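AHL synthase (Burkholderia glumae, PDB 3P2H) probably makes N-acyl-homoserine lactone quorum-sensing signals from a fatty acyl group on acyl carrier protein and S-adenosyl-L-methionine, releasing methylthioadenosine. Local coordinates at residues Y47-D50 with D51-Y54. The protein carries 3 engineered substitutions. Residues are numbered along the deposited sequence; the frame is centred on the assembly and turned at random.
Sequences YDRD and DTVY
The hydroxyl OG1 of T52 is held by two backbone groups of the loop that leads up to it. It accepts a hydrogen bond from the amide N of R49 at 2.7 Å, nearly straight at 168°, and donates one to the carbonyl O of Y47, 2.8 Å away. What puts the oxygen there is the T52 rotamer: OG1 swings back beside its own backbone N (chi1 -58°), where the N of R49 and the O of Y47 meet it, while CG2 turns over one face of the Y54 ring, near the rim. Next comes D48, whose OD1 takes the phenolic OH of Y54 at 2.6 Å. The hydroxyl arrives on the anti side of the carboxylate, and the same OD1 also forms salt bridges with R23 of helix 13-30 and R69 of strand 64-72. Both grips span a type I beta turn from R49 to T52, closed by T52 N to R49 O at 3.0 Å, and the chain then runs into strand 53-58 of the mixed sheet. A water bridges D50 O and T52 O on the way. Within the same turn, the R49 side chain bends at chi3 and presents its guanidinium side-on to D51. R49 NE meets D51 OD2 at 2.8 Å and R49 NH2 meets D51 OD1 at 2.9 Å, each carboxylate oxygen using its syn lone pair, with the two planes only 10° apart. This paired bridge fixes the rotation of both flat groups; R75 adds a second cation at D51 OD1, and R49 NH1 reaches the carbonyl of P76. At the start of the loop the Y47 ring leads away from the turn to line the methylthioadenosine pocket, and its OH hydrogen-bonds to E81.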
ATOM      1  N   TYR A  47     -11.081   5.952  -3.263  1.00 17.16           N
ATOM      2  CA  TYR A  47      -9.687   6.374  -3.268  1.00 17.37           C
ATOM      3  C   TYR A  47      -8.933   6.018  -4.544  1.00 18.90           C
ATOM      4  O   TYR A  47      -7.744   6.305  -4.676  1.00 17.92           O
ATOM      5  CB  TYR A  47      -8.994   5.818  -2.031  1.00 17.66           C
ATOM      6  CG  TYR A  47      -9.678   6.324  -0.788  1.00 15.87           C
ATOM      7  CD1 TYR A  47      -9.618   7.673  -0.450  1.00 17.83           C
ATOM      8  CD2 TYR A  47     -10.480   5.488  -0.019  1.00 15.54           C
ATOM      9  CE1 TYR A  47     -10.351   8.181   0.618  1.00 18.66           C
ATOM     10  CE2 TYR A  47     -11.216   5.983   1.047  1.00 17.42           C
ATOM     11  CZ  TYR A  47     -11.152   7.334   1.356  1.00 17.05           C
ATOM     12  OH  TYR A  47     -11.924   7.852   2.366  1.00 17.49           O
ATOM     13  N   ASP A  48      -9.639   5.399  -5.486  1.00 17.63           N
ATOM     14  CA  ASP A  48      -9.049   5.049  -6.769  1.00 18.57           C
ATOM     15  C   ASP A  48      -9.429   6.189  -7.710  1.00 18.36           C
ATOM     16  O   ASP A  48     -10.531   6.217  -8.245  1.00 17.26           O
ATOM     17  CB  ASP A  48      -9.611   3.714  -7.254  1.00 16.86           C
ATOM     18  CG  ASP A  48      -9.121   2.551  -6.419  1.00 16.67           C
ATOM     19  OD1 ASP A  48      -7.892   2.366  -6.342  1.00 16.64           O
ATOM     20  OD2 ASP A  48      -9.956   1.832  -5.835  1.00 16.60           O
ATOM     21  N   ARG A  49      -8.510   7.135  -7.883  1.00 18.57           N
ATOM     22  CA  ARG A  49      -8.742   8.319  -8.708  1.00 19.13           C
ATOM     23  C   ARG A  49      -7.680   8.466  -9.793  1.00 18.98           C
ATOM     24  O   ARG A  49      -6.701   7.724  -9.819  1.00 18.32           O
ATOM     25  CB  ARG A  49      -8.722   9.572  -7.827  1.00 17.57           C
ATOM     26  CG  ARG A  49      -9.497   9.439  -6.521  1.00 17.44           C
ATOM     27  CD  ARG A  49      -9.420  10.716  -5.676  1.00 18.33           C
ATOM     28  NE  ARG A  49      -8.042  11.106  -5.372  1.00 17.04           N
ATOM     29  CZ  ARG A  49      -7.512  11.137  -4.152  1.00 17.91           C
ATOM     30  NH1 ARG A  49      -8.241  10.799  -3.093  1.00 16.27           N
ATOM     31  NH2 ARG A  49      -6.248  11.511  -3.989  1.00 15.97           N
ATOM     32  N   ASP A  50      -7.865   9.441 -10.675  1.00 18.43           N
ATOM     33  CA  ASP A  50      -6.905   9.660 -11.746  1.00 19.37           C
ATOM     34  C   ASP A  50      -5.517   9.940 -11.187  1.00 19.33           C
ATOM     35  O   ASP A  50      -4.516   9.561 -11.795  1.00 18.72           O
ATOM     36  CB  ASP A  50      -7.315  10.843 -12.629  1.00 20.34           C
ATOM     37  CG  ASP A  50      -8.552  10.563 -13.463  1.00 22.33           C
ATOM     38  OD1 ASP A  50      -8.954   9.386 -13.603  1.00 21.77           O
ATOM     39  OD2 ASP A  50      -9.120  11.539 -13.998  1.00 23.50           O
ATOM     40  N   ASP A  51      -5.461  10.601 -10.031  1.00 19.11           N
ATOM     41  CA  ASP A  51      -4.182  10.958  -9.418  1.00 19.41           C
ATOM     42  C   ASP A  51      -3.566   9.879  -8.522  1.00 17.65           C
ATOM     43  O   ASP A  51      -2.440  10.028  -8.047  1.00 16.38           O
ATOM     44  CB  ASP A  51      -4.329  12.272  -8.635  1.00 19.76           C
ATOM     45  CG  ASP A  51      -5.188  12.129  -7.396  1.00 21.99           C
ATOM     46  OD1 ASP A  51      -4.630  12.210  -6.282  1.00 22.82           O
ATOM     47  OD2 ASP A  51      -6.415  11.931  -7.529  1.00 19.43           O
ATOM     48  N   THR A  52      -4.298   8.789  -8.306  1.00 16.60           N
ATOM     49  CA  THR A  52      -3.805   7.704  -7.467  1.00 14.40           C
ATOM     50  C   THR A  52      -2.584   7.058  -8.106  1.00 14.77           C
ATOM     51  O   THR A  52      -2.520   6.919  -9.323  1.00 13.38           O
ATOM     52  CB  THR A  52      -4.888   6.626  -7.264  1.00 13.65           C
ATOM     53  OG1 THR A  52      -6.050   7.225  -6.680  1.00 14.58           O
ATOM     54  CG2 THR A  52      -4.382   5.525  -6.348  1.00 10.94           C
ATOM     55  N   VAL A  53      -1.610   6.680  -7.284  1.00 13.77           N
ATOM     56  CA  VAL A  53      -0.398   6.033  -7.783  1.00 14.19           C
ATOM     57  C   VAL A  53      -0.507   4.546  -7.475  1.00 14.99           C
ATOM     58  O   VAL A  53      -0.937   4.169  -6.385  1.00 13.52           O
ATOM     59  CB  VAL A  53       0.873   6.612  -7.107  1.00 16.62           C
ATOM     60  CG1 VAL A  53       2.110   5.845  -7.556  1.00 16.24           C
ATOM     61  CG2 VAL A  53       1.012   8.085  -7.463  1.00 16.06           C
ATOM     62  N   TYR A  54      -0.136   3.705  -8.438  1.00 14.31           N
ATOM     63  CA  TYR A  54      -0.219   2.256  -8.248  1.00 15.37           C
ATOM     64  C   TYR A  54       1.074   1.509  -8.539  1.00 16.27           C
ATOM     65  O   TYR A  54       1.848   1.878  -9.426  1.00 17.37           O
ATOM     66  CB  TYR A  54      -1.301   1.652  -9.146  1.00 14.19           C
ATOM     67  CG  TYR A  54      -2.700   2.145  -8.889  1.00 14.00           C
ATOM     68  CD1 TYR A  54      -3.436   1.690  -7.796  1.00 14.11           C
ATOM     69  CD2 TYR A  54      -3.291   3.068  -9.748  1.00 13.46           C
ATOM     70  CE1 TYR A  54      -4.732   2.142  -7.565  1.00 15.17           C
ATOM     71  CE2 TYR A  54      -4.583   3.528  -9.531  1.00 14.66           C
ATOM     72  CZ  TYR A  54      -5.298   3.065  -8.441  1.00 15.36           C
ATOM     73  OH  TYR A  54      -6.576   3.526  -8.238  1.00 15.95           O
TER
HETATM   74  O   HOH W   1      -1.327   8.822 -11.494  1.00 25.44           O